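Local coordinates for protein type VI secretion system component (Escherichia coli O6, PDB 2P5Z) that probably forms part of the cell-puncturing tip of the type VI secretion apparatus, resembling the phage T4 tail proteins gp27 and gp5, at residues G35-L39 with L344-T349; M165-D171 with T419-G423. All coordinates share one frame; numbering follows the deposited sequence.

Contact 1 of 2, residues G35-L39 with L344-T349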
loop_
_atom_site.group_PDB
_atom_site.type_symbol
_atom_site.label_atom_id
_atom_site.label_comp_id
_atom_site.label_asym_id
_atom_site.label_seq_id
_atom_site.Cartn_x
_atom_site.Cartn_y
_atom_site.Cartn_z
ATOM N N GLY A 35 18.526 16.273 -3.513
ATOM C CA GLY A 35 17.353 16.977 -4.028
ATOM C C GLY A 35 16.525 16.175 -5.035
ATOM O O GLY A 35 17.051 15.312 -5.729
ATOM N N ARG A 36 15.220 16.455 -5.099
ATOM C CA ARG A 36 14.299 15.833 -6.066
ATOM C C ARG A 36 13.382 16.905 -6.649
ATOM O O ARG A 36 12.762 17.669 -5.924
ATOM C CB ARG A 36 13.485 14.706 -5.413
ATOM C CG ARG A 36 14.296 13.407 -5.152
ATOM C CD ARG A 36 14.186 12.848 -3.691
ATOM N NE ARG A 36 14.394 13.874 -2.650
ATOM C CZ ARG A 36 14.678 13.623 -1.370
ATOM N NH1 ARG A 36 14.830 14.622 -0.508
ATOM N NH2 ARG A 36 14.807 12.374 -0.952
ATOM N N GLU A 37 13.365 16.996 -7.966
ATOM C CA GLU A 37 12.495 17.878 -8.683
ATOM C C GLU A 37 11.822 17.030 -9.743
ATOM O O GLU A 37 12.423 16.121 -10.305
ATOM C CB GLU A 37 13.275 19.005 -9.361
ATOM C CG GLU A 37 14.035 19.907 -8.397
ATOM C CD GLU A 37 14.997 20.882 -9.080
ATOM O OE1 GLU A 37 14.567 21.647 -9.980
ATOM O OE2 GLU A 37 16.188 20.895 -8.693
ATOM N N GLN A 38 10.566 17.345 -10.016
ATOM C CA GLN A 38 9.752 16.623 -10.969
ATOM C C GLN A 38 8.570 17.502 -11.324
ATOM O O GLN A 38 8.040 18.203 -10.469
ATOM C CB GLN A 38 9.272 15.330 -10.334
ATOM C CG GLN A 38 8.632 14.339 -11.269
ATOM C CD GLN A 38 8.064 13.185 -10.482
ATOM O OE1 GLN A 38 8.366 13.031 -9.298
ATOM N NE2 GLN A 38 7.215 12.390 -11.115
ATOM N N LEU A 39 8.194 17.480 -12.596
ATOM C CA LEU A 39 6.989 18.131 -13.088
ATOM C C LEU A 39 5.743 17.720 -12.309
ATOM O O LEU A 39 5.612 16.557 -11.916
ATOM C CB LEU A 39 6.791 17.761 -14.541
ATOM C CG LEU A 39 7.826 18.342 -15.494
ATOM C CD1 LEU A 39 7.493 17.908 -16.911
ATOM C CD2 LEU A 39 7.843 19.864 -15.380
ATOM N N LEU A 344 12.364 16.078 -23.381
ATOM C CA LEU A 344 11.792 16.975 -22.385
ATOM C C LEU A 344 12.061 16.373 -21.037
ATOM O O LEU A 344 11.658 15.245 -20.780
ATOM C CB LEU A 344 10.286 17.125 -22.596
ATOM C CG LEU A 344 9.423 18.077 -21.744
ATOM C CD1 LEU A 344 8.806 17.388 -20.526
ATOM C CD2 LEU A 344 10.145 19.380 -21.350
ATOM N N ILE A 345 12.731 17.134 -20.182
ATOM C CA ILE A 345 13.061 16.673 -18.848
ATOM C C ILE A 345 11.827 16.707 -17.974
ATOM O O ILE A 345 11.236 17.769 -17.778
ATOM C CB ILE A 345 14.113 17.573 -18.183
ATOM C CG1 ILE A 345 15.325 17.783 -19.107
ATOM C CG2 ILE A 345 14.488 17.026 -16.792
ATOM C CD1 ILE A 345 16.138 16.519 -19.418
ATOM N N THR A 346 11.455 15.539 -17.456
ATOM C CA THR A 346 10.324 15.414 -16.558
ATOM C C THR A 346 10.745 15.372 -15.100
ATOM O O THR A 346 9.935 15.659 -14.226
ATOM C CB THR A 346 9.496 14.155 -16.849
ATOM O OG1 THR A 346 10.298 12.986 -16.629
ATOM C CG2 THR A 346 9.002 14.167 -18.290
ATOM N N GLY A 347 11.994 14.997 -14.824
ATOM C CA GLY A 347 12.433 14.823 -13.445
ATOM C C GLY A 347 13.944 14.800 -13.306
ATOM O O GLY A 347 14.629 14.424 -14.245
ATOM N N VAL A 348 14.462 15.256 -12.159
ATOM C CA VAL A 348 15.878 15.114 -11.808
ATOM C C VAL A 348 16.067 14.686 -10.346
ATOM O O VAL A 348 15.319 15.099 -9.462
ATOM C CB VAL A 348 16.725 16.399 -12.065
ATOM C CG1 VAL A 348 16.699 16.826 -13.527
ATOM C CG2 VAL A 348 16.269 17.546 -11.193
ATOM N N THR A 349 17.049 13.828 -10.095
ATOM C CA THR A 349 17.529 13.580 -8.731
ATOM C C THR A 349 18.919 14.219 -8.652
ATOM O O THR A 349 19.630 14.273 -9.632
ATOM C CB THR A 349 17.516 12.083 -8.393
ATOM O OG1 THR A 349 16.177 11.605 -8.535
ATOM C CG2 THR A 349 17.949 11.808 -6.959
#

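Contact 2 of 2, residues M165-D171 with T419-G423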
loop_
_atom_site.group_PDB
_atom_site.type_symbol
_atom_site.label_atom_id
_atom_site.label_comp_id
_atom_site.label_asym_id
_atom_site.label_seq_id
_atom_site.Cartn_x
_atom_site.Cartn_y
_atom_site.Cartn_z
ATOM N N MET A 165 -16.804 18.752 -5.980
ATOM C CA MET A 165 -16.629 18.447 -4.558
ATOM C C MET A 165 -15.174 18.101 -4.155
ATOM O O MET A 165 -14.500 17.300 -4.812
ATOM C CB MET A 165 -17.536 17.274 -4.170
ATOM C CG MET A 165 -17.900 17.268 -2.700
ATOM S SD MET A 165 -18.825 15.820 -2.143
ATOM C CE MET A 165 -19.880 16.639 -0.995
ATOM N N GLN A 166 -14.710 18.701 -3.067
ATOM C CA GLN A 166 -13.497 18.265 -2.383
ATOM C C GLN A 166 -13.936 17.592 -1.085
ATOM O O GLN A 166 -14.477 18.239 -0.192
ATOM C CB GLN A 166 -12.591 19.464 -2.077
ATOM C CG GLN A 166 -11.439 19.188 -1.115
ATOM C CD GLN A 166 -10.483 20.374 -0.957
ATOM O OE1 GLN A 166 -10.737 21.472 -1.458
ATOM N NE2 GLN A 166 -9.384 20.151 -0.244
ATOM N N TYR A 167 -13.734 16.285 -0.987
ATOM C CA TYR A 167 -14.096 15.567 0.234
ATOM C C TYR A 167 -12.967 14.613 0.644
ATOM O O TYR A 167 -12.531 13.779 -0.157
ATOM C CB TYR A 167 -15.429 14.825 0.045
ATOM C CG TYR A 167 -15.944 14.117 1.288
ATOM C CD1 TYR A 167 -15.649 12.768 1.542
ATOM C CD2 TYR A 167 -16.706 14.796 2.216
ATOM C CE1 TYR A 167 -16.112 12.128 2.680
ATOM C CE2 TYR A 167 -17.169 14.168 3.363
ATOM C CZ TYR A 167 -16.882 12.837 3.587
ATOM O OH TYR A 167 -17.368 12.236 4.733
ATOM N N GLY A 168 -12.522 14.733 1.895
ATOM C CA GLY A 168 -11.436 13.902 2.449
ATOM C C GLY A 168 -10.134 13.953 1.655
ATOM O O GLY A 168 -9.537 12.925 1.371
ATOM N N GLU A 169 -9.730 15.154 1.260
ATOM C CA GLU A 169 -8.579 15.363 0.406
ATOM C C GLU A 169 -7.894 16.627 0.901
ATOM O O GLU A 169 -8.552 17.644 1.138
ATOM C CB GLU A 169 -9.004 15.584 -1.050
ATOM C CG GLU A 169 -9.306 14.338 -1.886
ATOM C CD GLU A 169 -9.767 14.694 -3.315
ATOM O OE1 GLU A 169 -10.683 15.529 -3.474
ATOM O OE2 GLU A 169 -9.226 14.144 -4.294
ATOM N N ASP A 170 -6.581 16.581 1.076
ATOM C CA ASP A 170 -5.848 17.790 1.410
ATOM C C ASP A 170 -5.823 18.661 0.159
ATOM O O ASP A 170 -6.076 18.170 -0.957
ATOM C CB ASP A 170 -4.428 17.459 1.891
ATOM C CG ASP A 170 -3.631 16.670 0.857
ATOM O OD1 ASP A 170 -2.925 17.286 0.035
ATOM O OD2 ASP A 170 -3.755 15.431 0.819
ATOM N N ASP A 171 -5.528 19.944 0.328
ATOM C CA ASP A 171 -5.560 20.858 -0.806
ATOM C C ASP A 171 -4.629 20.440 -1.936
ATOM O O ASP A 171 -5.016 20.556 -3.093
ATOM C CB ASP A 171 -5.263 22.297 -0.376
ATOM C CG ASP A 171 -6.391 22.923 0.433
ATOM O OD1 ASP A 171 -7.533 22.431 0.354
ATOM O OD2 ASP A 171 -6.129 23.920 1.147
ATOM N N THR A 419 -16.132 21.158 9.269
ATOM C CA THR A 419 -15.278 20.484 8.300
ATOM C C THR A 419 -15.489 21.060 6.899
ATOM O O THR A 419 -14.789 20.695 5.955
ATOM C CB THR A 419 -15.544 18.964 8.295
ATOM O OG1 THR A 419 -16.940 18.723 8.074
ATOM C CG2 THR A 419 -15.149 18.353 9.632
ATOM N N TRP A 420 -16.453 21.970 6.786
ATOM C CA TRP A 420 -16.809 22.589 5.518
ATOM C C TRP A 420 -16.338 24.035 5.448
ATOM O O TRP A 420 -16.531 24.796 6.394
ATOM C CB TRP A 420 -18.326 22.478 5.266
ATOM C CG TRP A 420 -18.751 21.048 5.119
ATOM C CD1 TRP A 420 -19.125 20.199 6.124
ATOM C CD2 TRP A 420 -18.791 20.281 3.910
ATOM N NE1 TRP A 420 -19.415 18.952 5.607
ATOM C CE2 TRP A 420 -19.212 18.977 4.253
ATOM C CE3 TRP A 420 -18.530 20.573 2.574
ATOM C CZ2 TRP A 420 -19.355 17.960 3.309
ATOM C CZ3 TRP A 420 -18.676 19.554 1.624
ATOM C CH2 TRP A 420 -19.071 18.266 2.005
ATOM N N LYS A 421 -15.699 24.394 4.334
ATOM C CA LYS A 421 -15.313 25.776 4.060
ATOM C C LYS A 421 -16.555 26.677 3.988
ATOM O O LYS A 421 -17.586 26.263 3.449
ATOM C CB LYS A 421 -14.502 25.854 2.759
ATOM C CG LYS A 421 -13.090 25.274 2.867
ATOM C CD LYS A 421 -12.349 25.302 1.527
ATOM C CE LYS A 421 -11.209 24.281 1.487
ATOM N NZ LYS A 421 -10.786 23.980 0.088
ATOM N N PRO A 422 -16.469 27.892 4.571
ATOM C CA PRO A 422 -17.560 28.871 4.628
ATOM C C PRO A 422 -18.179 29.186 3.270
ATOM O O PRO A 422 -17.475 29.587 2.339
ATOM C CB PRO A 422 -16.876 30.126 5.179
ATOM C CG PRO A 422 -15.731 29.613 5.975
ATOM C CD PRO A 422 -15.254 28.392 5.246
ATOM N N GLY A 423 -19.488 28.970 3.163
ATOM C CA GLY A 423 -20.230 29.236 1.927
ATOM C C GLY A 423 -19.986 28.209 0.840
ATOM O O GLY A 423 -20.355 28.411 -0.322
#

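Contact 1 of 2, residues G35-L39 with L344-T349
Glu37 and Val348 stand side by side on one face of an antiparallel strand pair, with CB of Glu37 3.8 Å from CG2 of Val348. Val348 CG1 lies anti to its carbonyl carbon (chi1 -60°), which turns the CG2 methyl to the glutamate. Beyond CG the Glu37 chain runs extended, and its OE2 is held by Arg85 and the Tyr45 hydroxyl. These two residues are also a hydrogen-bonded pair: Glu37 N reaches Val348 O at 3.1 Å, and Val348 N returns to Glu37 O at 2.9 Å. The axes of segments 35-38 and 344-349 approach to 4.7 Å, with their directions 171° apart, nearly antiparallel. Strand 29-38 is thereby paired with strand 343-353, joining early and late parts of the gp27-like fold. A classic beta bulge sets Thr346 and Gly347 together opposite Thr363 of strand 359-366, and the hydroxyls of Thr346 and Thr363 are hydrogen-bonded. Arg36, Gln38 and Thr349 point from the other face, where CG of Gln38 lies 3.5 Å from Thr346 O. Just past the strand, Leu39 N bonds to the same Thr346 O at 3.0 Å. CB of Leu39 points toward strand 343-353, and CD1 meets CD1 of Leu344 at 3.9 Å.

Contact 2 of 2, residues M165-D171 with T419-G423
A polar grip of Lys421 on Gln166, with an apolar patch of Trp420 against Met165 and Tyr167 beside it, joins two parts of the fold. One side is the end of strand 161-166 and the turn leading into helix 171-182, in the gp27-like part. The other is the loop between strands 409-412 and 426-429 of the OB-fold part, which probably corresponds to that of gp5. With CG anti to the backbone N (chi1 168°), Gln166 runs extended to the lysine, whose chain, also extended beyond CG, it crosses at about a right angle. NZ of Lys421 bonds to OE1 of Gln166 at 2.9 Å, approaching from above the amide carbonyl plane, 43° out of it. The other end of the amide is pinned from within its own segment: NE2 bonds to OD1 of Asp171 and to the backbone O of Glu169, both at 3.0 Å. Both acceptors lie in the amide plane, which fixes the rotation of the group and presents OE1 to the lysine. In the apolar patch, CE of Met165 sits at the edge of the Trp420 ring, 3.5 Å from CH2. The same CH2 comes to the edge of the Tyr167 ring, 4.2 Å from CD2. NZ of Lys421 also bonds to the Tyr126 hydroxyl and makes a long salt bridge of 3.6 Å to OD1 of Asp171, whose OD2 is taken by His143. Shared between an amide oxygen, a hydroxyl and, at longer range, a carboxylate, the ammonium is probably charged and would offset the buried Asp171.

The two contacts lie on opposite sides of the chain's centre: the centre of contact 1 is about 12 Å and that of contact 2 about 18 Å from the centre of the chain. Their own centres are about 30 Å apart and their nearest atoms about 14 Å, so they do not touch. Their segments alternate along the sequence, 35-39, 165-171, 344-349 and 419-423. Contact 1 ties strands within the gp27-like part by regular backbone pairing, whereas contact 2 joins that part to the OB-fold part through side chains. The assembly holds three copies of the chain. No other copy touches contact 1, while Tyr167 of contact 2 lies close to a second subunit.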